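Local coordinates for protein putrescine aminotransferase (Halomonas elongata DSM 2581, PDB 6GWI) that probably catalyses pyridoxal-5'-phosphate-dependent transfer of amino groups, with putrescine the likely amino donor, at residues Val59-Gly62 and Tyr63-Glu67; Pro183-Gly187 and Glu188-Met192; Lys23-Glu27 and Glu28-Val32. All blocks are in the same frame, centred on the assembly; numbering follows the deposited sequence.

Overall arrangement
The three contacts are all local, each made where the chain turns into or out of a helix, and they follow one another in the order interaction 3, interaction 1, interaction 2. Interactions 1 and 3 both touch the second subunit; their centres lie about 29 Å apart and their nearest atoms about 12 Å. Interaction 2 meets no other chain of the assembly and lies across the centre of the chain from interaction 1, with about 37 Å between their centres and about 22 Å between nearest atoms. None of the segments supplies a residue of the cofactor pocket, although the side chain of Val59 comes within about 12 Å of a bound pyridoxal-5'-phosphate.

Interaction 1. Residues Val59-Gly62 and Tyr63-Glu67; sequences VNLG and YGRRE
Tyr63 folds its ring back over Val59, the first residue of the type I turn Val59-Gly62, in a CH-pi contact. Val59 CG1 stands 4.0 Å from the centroid of the Tyr63 ring, nearly on its normal, while Val59 CG2 lies 3.8 Å from Tyr63 OH; the two side chains cross at about a right angle. With CG1 anti to the backbone N (chi1 -173°), Val59 sets that methyl over the middle of the face. The phenol oxygen is hydrogen-bonded to Asp51. Gly64 carries the chain on to Arg65, the N-cap of the next helix. Here the aliphatic part does the touching, Arg65 CG lying 3.2 Å from Leu61 O and 3.8 Å from Leu61 CB. The bent chain then turns its guanidinium side-on to Glu67, NE and NH2 both gripping OE1 from one face of the carboxylate, with NH2 3.1 Å from OE1. Arg65 NH2 also forms a salt bridge with Glu340, so two carboxylates probably share its charge. The loop thus joins helix 54-57 to helix 66-78, with Leu61 and Arg65 packed on helix 324-339 and Tyr81 of the second subunit against Val59 and Tyr63.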
loop_
_atom_site.group_PDB
_atom_site.type_symbol
_atom_site.label_atom_id
_atom_site.label_comp_id
_atom_site.label_asym_id
_atom_site.label_seq_id
_atom_site.Cartn_x
_atom_site.Cartn_y
_atom_site.Cartn_z
ATOM N N VAL B 59 -5.801 -7.255 15.066
ATOM C CA VAL B 59 -6.663 -6.553 16.018
ATOM C C VAL B 59 -6.235 -6.881 17.446
ATOM O O VAL B 59 -6.924 -7.612 18.168
ATOM C CB VAL B 59 -8.148 -6.899 15.788
ATOM C CG1 VAL B 59 -9.040 -6.026 16.665
ATOM C CG2 VAL B 59 -8.521 -6.738 14.311
ATOM N N ASN B 60 -5.105 -6.312 17.873
ATOM C CA ASN B 60 -4.499 -6.725 19.134
ATOM C C ASN B 60 -5.320 -6.270 20.334
ATOM O O ASN B 60 -5.499 -7.031 21.292
ATOM C CB ASN B 60 -3.073 -6.182 19.223
ATOM C CG ASN B 60 -2.111 -6.916 18.308
ATOM O OD1 ASN B 60 -2.501 -7.832 17.581
ATOM N ND2 ASN B 60 -0.846 -6.521 18.344
ATOM N N LEU B 61 -5.826 -5.038 20.309
ATOM C CA LEU B 61 -6.645 -4.533 21.405
ATOM C C LEU B 61 -8.112 -4.938 21.290
ATOM O O LEU B 61 -8.943 -4.417 22.044
ATOM C CB LEU B 61 -6.535 -3.012 21.490
ATOM C CG LEU B 61 -5.185 -2.468 21.960
ATOM C CD1 LEU B 61 -5.251 -0.951 22.059
ATOM C CD2 LEU B 61 -4.752 -3.075 23.293
ATOM N N GLY B 62 -8.447 -5.846 20.380
ATOM C CA GLY B 62 -9.812 -6.306 20.243
ATOM C C GLY B 62 -10.725 -5.268 19.633
ATOM O O GLY B 62 -10.314 -4.129 19.388
ATOM N N TYR B 63 -11.967 -5.651 19.372
ATOM C CA TYR B 63 -12.929 -4.743 18.773
ATOM C C TYR B 63 -13.628 -3.935 19.861
ATOM O O TYR B 63 -13.797 -4.395 20.995
ATOM C CB TYR B 63 -13.952 -5.524 17.944
ATOM C CG TYR B 63 -13.333 -6.420 16.881
ATOM C CD1 TYR B 63 -13.028 -5.928 15.617
ATOM C CD2 TYR B 63 -13.061 -7.758 17.143
ATOM C CE1 TYR B 63 -12.466 -6.741 14.646
ATOM C CE2 TYR B 63 -12.498 -8.578 16.177
ATOM C CZ TYR B 63 -12.204 -8.063 14.932
ATOM O OH TYR B 63 -11.646 -8.871 13.967
ATOM N N GLY B 64 -14.053 -2.730 19.497
ATOM C CA GLY B 64 -14.808 -1.884 20.399
ATOM C C GLY B 64 -14.002 -0.990 21.315
ATOM O O GLY B 64 -14.535 -0.546 22.338
ATOM N N ARG B 65 -12.748 -0.690 20.984
ATOM C CA ARG B 65 -11.935 0.202 21.815
ATOM C C ARG B 65 -12.342 1.642 21.529
ATOM O O ARG B 65 -11.963 2.222 20.508
ATOM C CB ARG B 65 -10.445 -0.005 21.566
ATOM C CG ARG B 65 -9.872 -1.315 22.093
ATOM C CD ARG B 65 -10.110 -1.490 23.602
ATOM N NE ARG B 65 -9.610 -0.368 24.401
ATOM C CZ ARG B 65 -8.646 -0.445 25.323
ATOM N NH1 ARG B 65 -8.045 -1.596 25.595
ATOM N NH2 ARG B 65 -8.284 0.645 25.985
ATOM N N ARG B 66 -13.110 2.226 22.450
ATOM C CA ARG B 66 -13.612 3.581 22.260
ATOM C C ARG B 66 -12.476 4.572 22.034
ATOM O O ARG B 66 -12.613 5.510 21.240
ATOM C CB ARG B 66 -14.452 3.999 23.470
ATOM C CG ARG B 66 -15.676 4.844 23.119
ATOM C CD ARG B 66 -15.799 6.078 24.005
ATOM N NE ARG B 66 -16.928 6.012 24.932
ATOM C CZ ARG B 66 -17.061 6.790 26.003
ATOM N NH1 ARG B 66 -18.122 6.663 26.790
ATOM N NH2 ARG B 66 -16.130 7.689 26.295
ATOM N N GLU B 67 -11.341 4.376 22.714
ATOM C CA GLU B 67 -10.252 5.345 22.630
ATOM C C GLU B 67 -9.703 5.446 21.213
ATOM O O GLU B 67 -9.317 6.534 20.768
ATOM C CB GLU B 67 -9.126 4.975 23.599
ATOM C CG GLU B 67 -9.507 5.014 25.069
ATOM C CD GLU B 67 -9.842 3.647 25.623
ATOM O OE1 GLU B 67 -10.297 2.782 24.846
ATOM O OE2 GLU B 67 -9.641 3.431 26.838
#

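Interaction 2. Residues Pro183-Gly187 and Glu188-Met192; sequences PYWFG and EGRDM
Arg190 reaches back past two aromatic side chains, Trp185 and Phe186, and uses a different part of itself on each. Its CG stands 3.9 Å from the centroid of the six-membered ring of Trp185, a CH-pi contact over the face, with CD resting near the same ring. Bends at chi2 (-143°) and chi3 (-54°) then bring the guanidinium round to Phe186. Phe186 and Arg190 lie side by side, pointing the same way. Arg190 CZ is 4.5 Å from the centroid of the Phe186 ring, a cation-pi contact, and NH1 is the atom closest to the face. NH1 also donates to Phe186 O at 2.8 Å, tilted out of the guanidinium plane, so one nitrogen serves both ring and carbonyl of a single residue. Trp185 sends its indole N-H forward to the turn Gly189-Met192: NE1 meets Met192 O at 2.9 Å, with the acceptor in the ring plane but the donor above the carbonyl plane. In the backbone, Gly189 N hydrogen-bonds to Trp185 O at 2.7 Å and Glu188 N to Tyr184 O at 2.9 Å. Glu188 lays CB and CG against the Gly187 carbonyl, and its OE2 is hydrogen-bonded to Gln182. The indole is therefore held by its face and its N-H, which probably limits its rotation, while the guanidinium meets a pi face and a carbonyl, with Thr387 O a weak partner of NH2.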
loop_
_atom_site.group_PDB
_atom_site.type_symbol
_atom_site.label_atom_id
_atom_site.label_comp_id
_atom_site.label_asym_id
_atom_site.label_seq_id
_atom_site.Cartn_x
_atom_site.Cartn_y
_atom_site.Cartn_z
ATOM N N PRO B 183 13.055 -23.070 8.724
ATOM C CA PRO B 183 13.288 -23.859 9.952
ATOM C C PRO B 183 12.013 -24.498 10.501
ATOM O O PRO B 183 11.615 -24.283 11.650
ATOM C CB PRO B 183 13.886 -22.810 10.901
ATOM C CG PRO B 183 13.247 -21.523 10.482
ATOM C CD PRO B 183 13.086 -21.615 8.981
ATOM N N TYR B 184 11.374 -25.328 9.674
ATOM C CA TYR B 184 10.110 -25.989 10.013
ATOM C C TYR B 184 10.397 -27.431 10.414
ATOM O O TYR B 184 10.400 -28.336 9.578
ATOM C CB TYR B 184 9.156 -25.925 8.825
ATOM C CG TYR B 184 7.784 -26.522 9.054
ATOM C CD1 TYR B 184 7.279 -26.709 10.335
ATOM C CD2 TYR B 184 6.985 -26.885 7.976
ATOM C CE1 TYR B 184 6.019 -27.246 10.534
ATOM C CE2 TYR B 184 5.730 -27.420 8.164
ATOM C CZ TYR B 184 5.251 -27.599 9.441
ATOM O OH TYR B 184 3.994 -28.131 9.615
ATOM N N TRP B 185 10.592 -27.659 11.715
ATOM C CA TRP B 185 11.042 -28.973 12.164
ATOM C C TRP B 185 9.994 -30.051 11.899
ATOM O O TRP B 185 10.317 -31.125 11.377
ATOM C CB TRP B 185 11.393 -28.945 13.654
ATOM C CG TRP B 185 11.883 -30.280 14.145
ATOM C CD1 TRP B 185 13.136 -30.799 13.986
ATOM C CD2 TRP B 185 11.125 -31.272 14.850
ATOM N NE1 TRP B 185 13.206 -32.047 14.556
ATOM C CE2 TRP B 185 11.985 -32.362 15.092
ATOM C CE3 TRP B 185 9.803 -31.343 15.303
ATOM C CZ2 TRP B 185 11.569 -33.507 15.768
ATOM C CZ3 TRP B 185 9.392 -32.483 15.975
ATOM C CH2 TRP B 185 10.272 -33.549 16.200
ATOM N N PHE B 186 8.735 -29.802 12.271
ATOM C CA PHE B 186 7.746 -30.867 12.168
ATOM C C PHE B 186 7.584 -31.321 10.723
ATOM O O PHE B 186 7.514 -32.523 10.442
ATOM C CB PHE B 186 6.395 -30.429 12.731
ATOM C CG PHE B 186 5.396 -31.554 12.820
ATOM C CD1 PHE B 186 4.627 -31.908 11.723
ATOM C CD2 PHE B 186 5.243 -32.270 13.997
ATOM C CE1 PHE B 186 3.719 -32.950 11.801
ATOM C CE2 PHE B 186 4.336 -33.311 14.081
ATOM C CZ PHE B 186 3.573 -33.652 12.982
ATOM N N GLY B 187 7.523 -30.371 9.788
ATOM C CA GLY B 187 7.285 -30.723 8.404
ATOM C C GLY B 187 8.507 -31.224 7.668
ATOM O O GLY B 187 8.382 -32.050 6.759
ATOM N N GLU B 188 9.700 -30.755 8.049
ATOM C CA GLU B 188 10.879 -30.973 7.227
ATOM C C GLU B 188 12.122 -31.413 7.986
ATOM O O GLU B 188 13.169 -31.587 7.353
ATOM C CB GLU B 188 11.208 -29.683 6.449
ATOM C CG GLU B 188 10.051 -29.156 5.613
ATOM C CD GLU B 188 10.449 -28.002 4.713
ATOM O OE1 GLU B 188 11.661 -27.735 4.584
ATOM O OE2 GLU B 188 9.546 -27.352 4.145
ATOM N N GLY B 189 12.053 -31.611 9.301
ATOM C CA GLY B 189 13.259 -31.855 10.068
ATOM C C GLY B 189 13.188 -32.978 11.081
ATOM O O GLY B 189 14.112 -33.140 11.885
ATOM N N ARG B 190 12.111 -33.761 11.063
ATOM C CA ARG B 190 11.954 -34.788 12.086
ATOM C C ARG B 190 12.965 -35.912 11.931
ATOM O O ARG B 190 13.012 -36.809 12.780
ATOM C CB ARG B 190 10.535 -35.360 12.060
ATOM C CG ARG B 190 9.453 -34.330 12.339
ATOM C CD ARG B 190 8.313 -34.911 13.159
ATOM N NE ARG B 190 7.757 -36.120 12.557
ATOM C CZ ARG B 190 6.856 -36.132 11.580
ATOM N NH1 ARG B 190 6.399 -34.996 11.069
ATOM N NH2 ARG B 190 6.416 -37.289 11.105
ATOM N N ASP B 191 13.777 -35.873 10.876
ATOM C CA ASP B 191 14.914 -36.763 10.715
ATOM C C ASP B 191 16.101 -36.350 11.574
ATOM O O ASP B 191 17.157 -36.989 11.499
ATOM C CB ASP B 191 15.340 -36.779 9.244
ATOM C CG ASP B 191 14.261 -37.321 8.329
ATOM O OD1 ASP B 191 13.496 -38.207 8.765
ATOM O OD2 ASP B 191 14.174 -36.855 7.175
ATOM N N MET B 192 15.951 -35.293 12.369
ATOM C CA MET B 192 17.004 -34.791 13.236
ATOM C C MET B 192 16.394 -34.367 14.562
ATOM O O MET B 192 15.175 -34.220 14.690
ATOM C CB MET B 192 17.725 -33.592 12.602
ATOM C CG MET B 192 18.038 -33.761 11.129
ATOM S SD MET B 192 18.878 -32.343 10.394
ATOM C CE MET B 192 18.766 -32.776 8.658
#

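Interaction 3. Residues Lys23-Glu27 and Glu28-Val32; sequences KALGE and EGSRV
Leu25 and Glu28 cross at about a right angle at the end of helix 22-28, the carboxylate of one passing beside a methyl of the other. Glu28 takes the sterically least favoured first torsion, CG between the backbone N and the carbonyl carbon (chi1 54°), which turns the chain back over the last helical turn. There CG lies 3.2 Å from Ala24 O, and OE1 comes 4.0 Å from Leu25 CD1. The two Leu25 methyls divide the work: CD1 packs 3.9 Å from Ser30 CA, whereas CD2 faces Ser30 OG. The helix ends with Glu28 N hydrogen-bonded to Ala24 O and Gly29 N to Leu25 O, the latter at 2.7 Å; Gly29 then leaves with positive phi. Ser30 OG donates to Arg31 O at 3.2 Å and has a weak hydrogen bond with Lys87 O of the second subunit. An alanine here, lacking the OG beside Leu25 CD2, would probably leave Arg31 O without this donor and cost the weak link between subunits. The contact thus sets an acidic group against an apolar side chain, and the salt bridge of Glu28 OE1 to Lys87 of the second subunit probably offsets its charge, tying the helix end to the dimer interface.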
loop_
_atom_site.group_PDB
_atom_site.type_symbol
_atom_site.label_atom_id
_atom_site.label_comp_id
_atom_site.label_asym_id
_atom_site.label_seq_id
_atom_site.Cartn_x
_atom_site.Cartn_y
_atom_site.Cartn_z
ATOM N N LYS B 23 -14.390 -17.813 -8.654
ATOM C CA LYS B 23 -15.499 -18.606 -9.171
ATOM C C LYS B 23 -16.116 -19.463 -8.073
ATOM O O LYS B 23 -17.339 -19.473 -7.890
ATOM C CB LYS B 23 -15.012 -19.474 -10.329
ATOM C CG LYS B 23 -16.119 -20.189 -11.070
ATOM C CD LYS B 23 -15.560 -21.189 -12.061
ATOM C CE LYS B 23 -16.675 -21.835 -12.865
ATOM N NZ LYS B 23 -16.127 -22.675 -13.958
ATOM N N ALA B 24 -15.279 -20.183 -7.323
ATOM C CA ALA B 24 -15.786 -21.048 -6.264
ATOM C C ALA B 24 -16.568 -20.249 -5.231
ATOM O O ALA B 24 -17.662 -20.649 -4.818
ATOM C CB ALA B 24 -14.629 -21.793 -5.598
ATOM N N LEU B 25 -16.023 -19.110 -4.800
ATOM C CA LEU B 25 -16.701 -18.326 -3.774
ATOM C C LEU B 25 -18.028 -17.778 -4.286
ATOM O O LEU B 25 -19.016 -17.743 -3.544
ATOM C CB LEU B 25 -15.798 -17.189 -3.297
ATOM C CG LEU B 25 -16.400 -16.324 -2.186
ATOM C CD1 LEU B 25 -16.703 -17.166 -0.950
ATOM C CD2 LEU B 25 -15.481 -15.166 -1.838
ATOM N N GLY B 26 -18.072 -17.343 -5.546
ATOM C CA GLY B 26 -19.329 -16.888 -6.117
ATOM C C GLY B 26 -20.399 -17.964 -6.110
ATOM O O GLY B 26 -21.584 -17.673 -5.927
ATOM N N GLU B 27 -20.000 -19.222 -6.316
ATOM C CA GLU B 27 -20.963 -20.313 -6.325
ATOM C C GLU B 27 -21.430 -20.693 -4.925
ATOM O O GLU B 27 -22.594 -21.071 -4.751
ATOM C CB GLU B 27 -20.361 -21.541 -7.019
ATOM C CG GLU B 27 -20.245 -21.406 -8.529
ATOM C CD GLU B 27 -19.327 -22.446 -9.147
ATOM O OE1 GLU B 27 -18.652 -23.180 -8.396
ATOM O OE2 GLU B 27 -19.284 -22.531 -10.391
ATOM N N GLU B 28 -20.560 -20.607 -3.923
ATOM C CA GLU B 28 -20.957 -20.988 -2.573
ATOM C C GLU B 28 -21.533 -19.827 -1.776
ATOM O O GLU B 28 -22.318 -20.061 -0.849
ATOM C CB GLU B 28 -19.781 -21.625 -1.820
ATOM C CG GLU B 28 -18.506 -20.819 -1.757
ATOM C CD GLU B 28 -17.289 -21.696 -1.503
ATOM O OE1 GLU B 28 -16.250 -21.167 -1.064
ATOM O OE2 GLU B 28 -17.371 -22.919 -1.745
ATOM N N GLY B 29 -21.181 -18.589 -2.118
ATOM C CA GLY B 29 -21.694 -17.429 -1.416
ATOM C C GLY B 29 -20.799 -16.942 -0.299
ATOM O O GLY B 29 -20.441 -17.708 0.600
ATOM N N SER B 30 -20.434 -15.663 -0.345
ATOM C CA SER B 30 -19.537 -15.102 0.654
ATOM C C SER B 30 -20.232 -14.958 2.003
ATOM O O SER B 30 -21.421 -14.638 2.085
ATOM C CB SER B 30 -19.017 -13.737 0.193
ATOM O OG SER B 30 -17.905 -13.317 0.968
ATOM N N ARG B 31 -19.468 -15.191 3.064
ATOM C CA ARG B 31 -19.873 -14.807 4.406
ATOM C C ARG B 31 -19.835 -13.291 4.514
ATOM O O ARG B 31 -18.987 -12.630 3.910
ATOM C CB ARG B 31 -18.917 -15.434 5.416
ATOM C CG ARG B 31 -18.912 -16.956 5.432
ATOM C CD ARG B 31 -17.591 -17.443 6.014
ATOM N NE ARG B 31 -17.437 -18.895 5.974
ATOM C CZ ARG B 31 -16.270 -19.526 6.086
ATOM N NH1 ARG B 31 -16.227 -20.851 6.055
ATOM N NH2 ARG B 31 -15.140 -18.835 6.181
ATOM N N VAL B 32 -20.754 -12.732 5.292
ATOM C CA VAL B 32 -20.875 -11.283 5.424
ATOM C C VAL B 32 -20.707 -10.940 6.897
ATOM O O VAL B 32 -21.583 -11.242 7.717
ATOM C CB VAL B 32 -22.210 -10.757 4.880
ATOM C CG1 VAL B 32 -22.218 -9.240 4.906
ATOM C CG2 VAL B 32 -22.447 -11.255 3.460
#